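Local atomic coordinates of MPN domain-containing protein (Archaeoglobus fulgidus, PDB entry 1OI0), a protein that probably acts as a zinc-dependent metallopeptidase of the JAB1/MPN domain family, whose eukaryotic relatives include proteasome-associated deubiquitinating enzymes. Residues P23-A28 / S71-S76; I27-G32 / I41-V46; F66-S71 / K92-V97. One frame throughout, in Å; residues are numbered along the deposited sequence.

Contact 1: residues P23-A28 / S71-S76. With ZN (zinc ion), chain E; 144 (tris-hydroxymethyl-methyl-ammonium), chain F.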
loop_
_atom_site.group_PDB
_atom_site.type_symbol
_atom_site.label_atom_id
_atom_site.label_comp_id
_atom_site.label_asym_id
_atom_site.label_seq_id
_atom_site.Cartn_x
_atom_site.Cartn_y
_atom_site.Cartn_z
ATOM N N PRO A 23 -15.838 -4.859 5.083
ATOM C CA PRO A 23 -14.745 -5.469 5.847
ATOM C C PRO A 23 -13.788 -6.355 5.053
ATOM O O PRO A 23 -12.966 -7.064 5.641
ATOM C CB PRO A 23 -15.491 -6.265 6.903
ATOM C CG PRO A 23 -16.604 -6.844 6.089
ATOM C CD PRO A 23 -17.066 -5.667 5.222
ATOM N N ASP A 24 -13.910 -6.351 3.731
ATOM C CA ASP A 24 -13.007 -7.151 2.914
ATOM C C ASP A 24 -11.664 -6.442 2.839
ATOM O O ASP A 24 -11.555 -5.260 3.172
ATOM C CB ASP A 24 -13.553 -7.338 1.498
ATOM C CG ASP A 24 -14.802 -8.192 1.460
ATOM O OD1 ASP A 24 -14.928 -9.096 2.311
ATOM O OD2 ASP A 24 -15.644 -7.969 0.566
ATOM N N GLU A 25 -10.640 -7.171 2.417
ATOM C CA GLU A 25 -9.318 -6.588 2.286
ATOM C C GLU A 25 -9.064 -6.116 0.868
ATOM O O GLU A 25 -8.958 -6.913 -0.063
ATOM C CB GLU A 25 -8.245 -7.591 2.713
ATOM C CG GLU A 25 -8.272 -7.872 4.200
ATOM C CD GLU A 25 -7.099 -8.704 4.671
ATOM O OE1 GLU A 25 -6.100 -8.821 3.928
ATOM O OE2 GLU A 25 -7.169 -9.231 5.796
ATOM N N PHE A 26 -9.006 -4.800 0.712
ATOM C CA PHE A 26 -8.719 -4.192 -0.572
ATOM C C PHE A 26 -7.258 -4.515 -0.851
ATOM O O PHE A 26 -6.451 -4.623 0.074
ATOM C CB PHE A 26 -8.898 -2.672 -0.467
ATOM C CG PHE A 26 -8.171 -1.887 -1.530
ATOM C CD1 PHE A 26 -8.696 -1.770 -2.812
ATOM C CD2 PHE A 26 -6.961 -1.260 -1.240
ATOM C CE1 PHE A 26 -8.028 -1.039 -3.794
ATOM C CE2 PHE A 26 -6.283 -0.526 -2.214
ATOM C CZ PHE A 26 -6.817 -0.415 -3.491
ATOM N N ILE A 27 -6.924 -4.715 -2.116
ATOM C CA ILE A 27 -5.537 -4.962 -2.474
ATOM C C ILE A 27 -5.312 -4.465 -3.891
ATOM O O ILE A 27 -6.200 -4.545 -4.740
ATOM C CB ILE A 27 -5.156 -6.466 -2.372
ATOM C CG1 ILE A 27 -3.642 -6.633 -2.572
ATOM C CG2 ILE A 27 -5.925 -7.272 -3.398
ATOM C CD1 ILE A 27 -3.109 -8.024 -2.213
ATOM N N ALA A 28 -4.124 -3.928 -4.128
ATOM C CA ALA A 28 -3.756 -3.417 -5.437
ATOM C C ALA A 28 -2.241 -3.322 -5.516
ATOM O O ALA A 28 -1.546 -3.476 -4.514
ATOM C CB ALA A 28 -4.372 -2.041 -5.657
ATOM N N SER A 71 -5.530 -3.604 2.661
ATOM C CA SER A 71 -6.119 -3.114 3.897
ATOM C C SER A 71 -6.467 -4.204 4.905
ATOM O O SER A 71 -6.644 -5.372 4.553
ATOM C CB SER A 71 -7.380 -2.297 3.587
ATOM O OG SER A 71 -8.403 -3.113 3.046
ATOM N N HIS A 72 -6.545 -3.792 6.169
ATOM C CA HIS A 72 -6.907 -4.664 7.279
ATOM C C HIS A 72 -8.184 -4.096 7.887
ATOM O O HIS A 72 -8.240 -2.917 8.235
ATOM C CB HIS A 72 -5.819 -4.664 8.352
ATOM C CG HIS A 72 -4.610 -5.467 7.997
ATOM N ND1 HIS A 72 -3.484 -5.494 8.791
ATOM C CD2 HIS A 72 -4.353 -6.287 6.951
ATOM C CE1 HIS A 72 -2.585 -6.295 8.250
ATOM N NE2 HIS A 72 -3.088 -6.788 7.133
ATOM N N PRO A 73 -9.226 -4.926 8.021
ATOM C CA PRO A 73 -10.499 -4.482 8.595
ATOM C C PRO A 73 -10.417 -4.311 10.107
ATOM O O PRO A 73 -11.320 -3.754 10.733
ATOM C CB PRO A 73 -11.468 -5.578 8.167
ATOM C CG PRO A 73 -10.603 -6.790 8.163
ATOM C CD PRO A 73 -9.340 -6.297 7.495
ATOM N N SER A 74 -9.331 -4.805 10.691
ATOM C CA SER A 74 -9.116 -4.662 12.124
ATOM C C SER A 74 -8.225 -3.432 12.282
ATOM O O SER A 74 -7.609 -2.973 11.318
ATOM C CB SER A 74 -8.423 -5.900 12.701
ATOM O OG SER A 74 -7.076 -5.981 12.276
ATOM N N PRO A 75 -8.138 -2.881 13.498
ATOM C CA PRO A 75 -7.305 -1.695 13.717
ATOM C C PRO A 75 -5.788 -1.904 13.772
ATOM O O PRO A 75 -5.080 -1.132 14.416
ATOM C CB PRO A 75 -7.863 -1.128 15.022
ATOM C CG PRO A 75 -8.274 -2.364 15.759
ATOM C CD PRO A 75 -8.957 -3.179 14.687
ATOM N N SER A 76 -5.285 -2.931 13.093
ATOM C CA SER A 76 -3.847 -3.197 13.097
ATOM C C SER A 76 -3.223 -3.013 11.720
ATOM O O SER A 76 -3.666 -3.613 10.741
ATOM C CB SER A 76 -3.570 -4.621 13.586
ATOM O OG SER A 76 -2.181 -4.912 13.537
HETATM ZN ZN ZN E . -2.262 -8.250 5.942
HETATM C C1 144 F . -2.612 -9.986 7.874
HETATM N N 144 F . -3.818 -10.681 7.438
HETATM C C2 144 F . -3.909 -10.593 5.946
HETATM O O2 144 F . -3.903 -9.568 5.065
HETATM C C3 144 F . -4.966 -10.026 8.190
HETATM O O3 144 F . -6.256 -10.586 7.885
HETATM C C4 144 F . -3.601 -12.098 7.811
HETATM O O4 144 F . -2.333 -13.014 7.502
HETATM O O HOH W 1 -10.053 -3.835 5.086
#
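Ser71 N donates to Phe26 O at 2.9 Å, tying the loop that enters strand 27-32 to the end of strand 64-72. The side chain of Ser71 answers in the other direction: OG, set between its own backbone N and carbonyl carbon (chi1 66°), accepts a hydrogen bond from Phe26 N at 2.9 Å. A water also joins this OG to Asp24 O, so a small hydroxyl suits a place where it can meet both a backbone N-H and a water. Glu25 continues past Ser71 as an extended chain. Its CG lies 3.0 Å from Ser71 O and 3.8 Å from CD of Pro73, whose ring it crosses at a slant. At the tip, OE2 accepts a hydrogen bond from O3 of the bound tris ligand at 2.7 Å, while OE1 lies 2.6 Å from ligand O2, an atom that also binds zinc. An alanine here would probably leave ligand O3 without its carboxylate acceptor and open a gap beside Pro73. His72 binds zinc through NE2 at 2.1 Å; its ND1 donates in the ring plane to Ser76 O, which, with the metal, fixes the turn of the ring. With His70 and Asp83 completing the protein ligands, Glu25 and the His-Ser-His-Pro sequence match the JAMM signature of MPN-domain metallopeptidases.

Contact 2: residues I27-G32 / I41-V46; sequences IALLSG and IFLPFV
Leu29 and Ile41 form an antiparallel hydrogen-bonded pair, in which each backbone N donates to the other residue's O at 2.9 Å and both bonds are nearly straight (173° and 171°). Their side chains leave from the same face of the sheet and cross at a slant, CB of Leu29 lying 3.6 Å from CB of Ile41. Leu29 CD1 then touches CG2 and CD1 of Ile41, so two branched aliphatic residues cover the bonded pair with methyl groups. Ile41 CG1, anti to its carbonyl carbon (chi1 -64°), also comes near Ser31, 3.9 Å from its OG. On the opposite face, Ala28 pairs with Phe42 without hydrogen bonds. The CB of Ala28 lies 3.4 Å from Ile41 O, a single methyl group resting against the backbone of the neighbouring strand.

Beyond Phe42 the direct pairing ends and the contact becomes looser. A water joins strand 27-32 to the loop that follows Phe42, donating to Ile27 O at 2.8 Å and accepting from Leu43 N. Leu43 still leans in, its CD1 4.0 Å from CD2 of Leu29, the two side chains at about a right angle. The chain next bends through an inverse gamma turn centred on Pro44, where Phe45 N donates to Leu43 O. This brings CB of Phe45 to 3.8 Å from CG2 of Ile27, the two side chains running antiparallel alongside one another. Phe42, which covers little of the facing strand, is exposed to solvent.

The pair belongs to the beta hairpin of strands 27-32 and 36-42. Strand 64-72 flanks strand 27-32 on its other edge, with backbone bonds to Ala28 and Leu30, while Leu30 and Phe45 pack on Ile14 and Ala21 of helix 8-21.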
loop_
_atom_site.group_PDB
_atom_site.type_symbol
_atom_site.label_atom_id
_atom_site.label_comp_id
_atom_site.label_asym_id
_atom_site.label_seq_id
_atom_site.Cartn_x
_atom_site.Cartn_y
_atom_site.Cartn_z
ATOM N N ILE A 27 -6.924 -4.715 -2.116
ATOM C CA ILE A 27 -5.537 -4.962 -2.474
ATOM C C ILE A 27 -5.312 -4.465 -3.891
ATOM O O ILE A 27 -6.200 -4.545 -4.740
ATOM C CB ILE A 27 -5.156 -6.466 -2.372
ATOM C CG1 ILE A 27 -3.642 -6.633 -2.572
ATOM C CG2 ILE A 27 -5.925 -7.272 -3.398
ATOM C CD1 ILE A 27 -3.109 -8.024 -2.213
ATOM N N ALA A 28 -4.124 -3.928 -4.128
ATOM C CA ALA A 28 -3.756 -3.417 -5.437
ATOM C C ALA A 28 -2.241 -3.322 -5.516
ATOM O O ALA A 28 -1.546 -3.476 -4.514
ATOM C CB ALA A 28 -4.372 -2.041 -5.657
ATOM N N LEU A 29 -1.734 -3.085 -6.720
ATOM C CA LEU A 29 -0.302 -2.937 -6.912
ATOM C C LEU A 29 -0.006 -1.447 -6.978
ATOM O O LEU A 29 -0.734 -0.690 -7.615
ATOM C CB LEU A 29 0.145 -3.602 -8.213
ATOM C CG LEU A 29 -0.176 -5.088 -8.360
ATOM C CD1 LEU A 29 0.353 -5.590 -9.703
ATOM C CD2 LEU A 29 0.436 -5.866 -7.209
ATOM N N LEU A 30 1.054 -1.034 -6.299
ATOM C CA LEU A 30 1.464 0.363 -6.289
ATOM C C LEU A 30 2.275 0.613 -7.557
ATOM O O LEU A 30 3.180 -0.155 -7.882
ATOM C CB LEU A 30 2.306 0.638 -5.047
ATOM C CG LEU A 30 1.581 0.478 -3.705
ATOM C CD1 LEU A 30 2.582 0.483 -2.561
ATOM C CD2 LEU A 30 0.568 1.604 -3.546
ATOM N N SER A 31 1.946 1.674 -8.286
ATOM C CA SER A 31 2.664 1.967 -9.519
ATOM C C SER A 31 2.913 3.452 -9.740
ATOM O O SER A 31 2.477 4.298 -8.961
ATOM C CB SER A 31 1.909 1.389 -10.721
ATOM O OG SER A 31 0.631 1.985 -10.866
ATOM N N GLY A 32 3.626 3.754 -10.820
ATOM C CA GLY A 32 3.946 5.127 -11.155
ATOM C C GLY A 32 5.308 5.186 -11.815
ATOM O O GLY A 32 5.917 4.148 -12.079
ATOM N N ILE A 41 -2.686 -0.366 -9.752
ATOM C CA ILE A 41 -3.052 -1.436 -10.664
ATOM C C ILE A 41 -4.069 -2.195 -9.824
ATOM O O ILE A 41 -3.704 -2.913 -8.894
ATOM C CB ILE A 41 -1.858 -2.362 -10.983
ATOM C CG1 ILE A 41 -0.773 -1.576 -11.725
ATOM C CG2 ILE A 41 -2.330 -3.545 -11.823
ATOM C CD1 ILE A 41 0.472 -2.382 -12.025
ATOM N N PHE A 42 -5.348 -2.010 -10.123
ATOM C CA PHE A 42 -6.387 -2.673 -9.347
ATOM C C PHE A 42 -6.433 -4.183 -9.528
ATOM O O PHE A 42 -6.191 -4.703 -10.617
ATOM C CB PHE A 42 -7.744 -2.049 -9.658
ATOM C CG PHE A 42 -7.827 -0.597 -9.279
ATOM C CD1 PHE A 42 -7.305 0.387 -10.112
ATOM C CD2 PHE A 42 -8.388 -0.220 -8.065
ATOM C CE1 PHE A 42 -7.337 1.727 -9.739
ATOM C CE2 PHE A 42 -8.425 1.118 -7.680
ATOM C CZ PHE A 42 -7.898 2.093 -8.519
ATOM N N LEU A 43 -6.737 -4.877 -8.436
ATOM C CA LEU A 43 -6.817 -6.332 -8.429
ATOM C C LEU A 43 -8.202 -6.790 -7.971
ATOM O O LEU A 43 -8.824 -6.165 -7.114
ATOM C CB LEU A 43 -5.742 -6.903 -7.505
ATOM C CG LEU A 43 -4.303 -6.577 -7.903
ATOM C CD1 LEU A 43 -3.345 -7.094 -6.838
ATOM C CD2 LEU A 43 -3.997 -7.205 -9.265
ATOM N N PRO A 44 -8.697 -7.903 -8.536
ATOM C CA PRO A 44 -10.012 -8.468 -8.210
ATOM C C PRO A 44 -10.125 -9.132 -6.836
ATOM O O PRO A 44 -10.227 -10.357 -6.741
ATOM C CB PRO A 44 -10.235 -9.459 -9.346
ATOM C CG PRO A 44 -8.844 -9.973 -9.594
ATOM C CD PRO A 44 -8.028 -8.698 -9.584
ATOM N N PHE A 45 -10.132 -8.325 -5.778
ATOM C CA PHE A 45 -10.228 -8.854 -4.419
ATOM C C PHE A 45 -11.667 -9.187 -4.038
ATOM O O PHE A 45 -11.904 -9.992 -3.139
ATOM C CB PHE A 45 -9.643 -7.855 -3.419
ATOM C CG PHE A 45 -10.408 -6.568 -3.326
ATOM C CD1 PHE A 45 -11.504 -6.454 -2.474
ATOM C CD2 PHE A 45 -10.054 -5.476 -4.112
ATOM C CE1 PHE A 45 -12.234 -5.273 -2.409
ATOM C CE2 PHE A 45 -10.779 -4.291 -4.053
ATOM C CZ PHE A 45 -11.870 -4.189 -3.202
ATOM N N VAL A 46 -12.625 -8.561 -4.714
ATOM C CA VAL A 46 -14.033 -8.824 -4.434
ATOM C C VAL A 46 -14.383 -10.223 -4.925
ATOM O O VAL A 46 -13.914 -10.657 -5.978
ATOM C CB VAL A 46 -14.954 -7.799 -5.141
ATOM C CG1 VAL A 46 -16.416 -8.205 -4.981
ATOM C CG2 VAL A 46 -14.729 -6.413 -4.555
HETATM O O HOH W 2 -8.124 -3.330 -6.409
#

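Contact 3: residues F66-S71 / K92-V97; sequences FGTVHS and KYHIIV. With ZN (zinc ion), chain E.
His70 and Ile96 are paired on two parallel strands, their side chains running alongside each other from the same face of the sheet. From its CB, which sits by Phe26 O, His70 sends CG between the backbone N and the carbonyl carbon (chi1 76°). ND1 donates to a water 2.7 Å away in the ring plane; that water donates in turn to Ile95 O and is hydrogen-bonded to Thr68 OG1. CE1 rests 3.6 Å from CG1 of Ile96, an aliphatic flank for the ring. NE2, flanked by CD2 and CE1, binds the zinc ion at 2.2 Å, so the ring is held at ND1 from the sheet and at NE2 by the metal. The two strands are the parallel arms of a beta-alpha-beta unit connected through helix 81-89, which carries the third protein ligand, Asp83. Backbone hydrogen bonds join them, such as Ile95 N to Thr68 O at 2.8 Å and Val97 N to His70 O at 3.1 Å. On the other face, CG2 of Val69 meets CB of Ile95 at 3.8 Å, and Val97 CG2 presses tightly on Ser71 CB. Gly67 suits its place because a CB would collide with Tyr93 O; its CA instead makes a CA-H...O contact there, at 3.0 Å.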
loop_
_atom_site.group_PDB
_atom_site.type_symbol
_atom_site.label_atom_id
_atom_site.label_comp_id
_atom_site.label_asym_id
_atom_site.label_seq_id
_atom_site.Cartn_x
_atom_site.Cartn_y
_atom_site.Cartn_z
ATOM N N PHE A 66 5.941 -0.731 -7.887
ATOM C CA PHE A 66 6.708 -0.551 -6.665
ATOM C C PHE A 66 6.409 -1.606 -5.612
ATOM O O PHE A 66 7.230 -1.868 -4.737
ATOM C CB PHE A 66 6.446 0.840 -6.085
ATOM C CG PHE A 66 6.813 1.960 -7.015
ATOM C CD1 PHE A 66 8.124 2.115 -7.455
ATOM C CD2 PHE A 66 5.847 2.858 -7.457
ATOM C CE1 PHE A 66 8.468 3.151 -8.323
ATOM C CE2 PHE A 66 6.180 3.896 -8.323
ATOM C CZ PHE A 66 7.494 4.043 -8.757
ATOM N N GLY A 67 5.230 -2.209 -5.694
ATOM C CA GLY A 67 4.878 -3.219 -4.721
ATOM C C GLY A 67 3.382 -3.384 -4.583
ATOM O O GLY A 67 2.644 -3.288 -5.564
ATOM N N THR A 68 2.932 -3.619 -3.356
ATOM C CA THR A 68 1.513 -3.821 -3.112
ATOM C C THR A 68 0.990 -2.983 -1.966
ATOM O O THR A 68 1.746 -2.462 -1.152
ATOM C CB THR A 68 1.204 -5.286 -2.744
ATOM O OG1 THR A 68 1.749 -5.573 -1.449
ATOM C CG2 THR A 68 1.799 -6.237 -3.770
ATOM N N VAL A 69 -0.329 -2.865 -1.921
ATOM C CA VAL A 69 -1.000 -2.158 -0.853
ATOM C C VAL A 69 -2.264 -2.953 -0.566
ATOM O O VAL A 69 -2.957 -3.370 -1.487
ATOM C CB VAL A 69 -1.373 -0.699 -1.242
ATOM C CG1 VAL A 69 -2.161 -0.674 -2.536
ATOM C CG2 VAL A 69 -2.183 -0.063 -0.115
ATOM N N HIS A 70 -2.528 -3.218 0.708
ATOM C CA HIS A 70 -3.749 -3.924 1.067
ATOM C C HIS A 70 -4.247 -3.399 2.397
ATOM O O HIS A 70 -3.491 -2.787 3.156
ATOM C CB HIS A 70 -3.556 -5.458 1.097
ATOM C CG HIS A 70 -2.817 -5.982 2.289
ATOM N ND1 HIS A 70 -1.445 -5.929 2.410
ATOM C CD2 HIS A 70 -3.263 -6.652 3.380
ATOM C CE1 HIS A 70 -1.078 -6.547 3.517
ATOM N NE2 HIS A 70 -2.161 -6.996 4.123
ATOM N N SER A 71 -5.530 -3.604 2.661
ATOM C CA SER A 71 -6.119 -3.114 3.897
ATOM C C SER A 71 -6.467 -4.204 4.905
ATOM O O SER A 71 -6.644 -5.372 4.553
ATOM C CB SER A 71 -7.380 -2.297 3.587
ATOM O OG SER A 71 -8.403 -3.113 3.046
ATOM N N LYS A 92 9.251 -3.791 -4.179
ATOM C CA LYS A 92 10.144 -3.280 -3.152
ATOM C C LYS A 92 9.395 -2.729 -1.939
ATOM O O LYS A 92 9.843 -2.882 -0.804
ATOM C CB LYS A 92 11.019 -2.172 -3.744
ATOM C CG LYS A 92 11.651 -2.512 -5.082
ATOM C CD LYS A 92 12.414 -1.319 -5.647
ATOM C CE LYS A 92 12.920 -1.595 -7.055
ATOM N NZ LYS A 92 11.805 -1.816 -8.019
ATOM N N TYR A 93 8.244 -2.105 -2.179
ATOM C CA TYR A 93 7.478 -1.496 -1.100
ATOM C C TYR A 93 6.082 -2.061 -0.945
ATOM O O TYR A 93 5.420 -2.389 -1.926
ATOM C CB TYR A 93 7.383 0.007 -1.337
ATOM C CG TYR A 93 8.735 0.647 -1.517
ATOM C CD1 TYR A 93 9.570 0.868 -0.426
ATOM C CD2 TYR A 93 9.197 0.990 -2.784
ATOM C CE1 TYR A 93 10.838 1.416 -0.591
ATOM C CE2 TYR A 93 10.463 1.537 -2.961
ATOM C CZ TYR A 93 11.274 1.747 -1.859
ATOM O OH TYR A 93 12.523 2.293 -2.023
ATOM N N HIS A 94 5.639 -2.158 0.302
ATOM C CA HIS A 94 4.317 -2.688 0.584
ATOM C C HIS A 94 3.616 -1.918 1.687
ATOM O O HIS A 94 4.081 -1.860 2.821
ATOM C CB HIS A 94 4.427 -4.171 0.940
ATOM C CG HIS A 94 5.065 -4.994 -0.135
ATOM N ND1 HIS A 94 6.430 -5.178 -0.220
ATOM C CD2 HIS A 94 4.535 -5.621 -1.211
ATOM C CE1 HIS A 94 6.710 -5.882 -1.300
ATOM N NE2 HIS A 94 5.578 -6.164 -1.920
ATOM N N ILE A 95 2.484 -1.320 1.334
ATOM C CA ILE A 95 1.710 -0.535 2.281
ATOM C C ILE A 95 0.537 -1.313 2.865
ATOM O O ILE A 95 -0.097 -2.110 2.181
ATOM C CB ILE A 95 1.138 0.729 1.604
ATOM C CG1 ILE A 95 2.282 1.626 1.131
ATOM C CG2 ILE A 95 0.203 1.468 2.561
ATOM C CD1 ILE A 95 1.817 2.804 0.297
ATOM N N ILE A 96 0.285 -1.093 4.146
ATOM C CA ILE A 96 -0.865 -1.699 4.805
ATOM C C ILE A 96 -1.652 -0.543 5.399
ATOM O O ILE A 96 -1.087 0.313 6.084
ATOM C CB ILE A 96 -0.478 -2.641 5.971
ATOM C CG1 ILE A 96 0.272 -3.864 5.443
ATOM C CG2 ILE A 96 -1.745 -3.088 6.716
ATOM C CD1 ILE A 96 0.639 -4.857 6.525
ATOM N N VAL A 97 -2.948 -0.492 5.107
ATOM C CA VAL A 97 -3.804 0.542 5.670
ATOM C C VAL A 97 -4.742 -0.245 6.568
ATOM O O VAL A 97 -5.004 -1.419 6.314
ATOM C CB VAL A 97 -4.591 1.326 4.583
ATOM C CG1 VAL A 97 -3.618 1.994 3.626
ATOM C CG2 VAL A 97 -5.522 0.408 3.832
HETATM ZN ZN ZN E . -2.262 -8.250 5.942
HETATM O O HOH W 3 0.600 -4.738 1.031
#

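After helix 8-21 the chain passes through residues 23-28 into strand 27-32, which serves two contacts. Contact 2 closes first, the short hairpin loop to strand 36-42. Contact 1 closes the longer loop, from the start of the same strand to the end of strand 64-72, and contact 2 nests inside it, the two sharing Ile27 and Ala28. Contact 3 opens only after contact 2 has closed, and joins strand 64-72 to strand 93-98 across helix 81-89. Its segments alternate with those of contact 1, so these two cross, and they meet at Ser71. Together they unite four neighbouring strands of one mixed sheet, while contacts 1 and 3 each bring one histidine to the zinc ion.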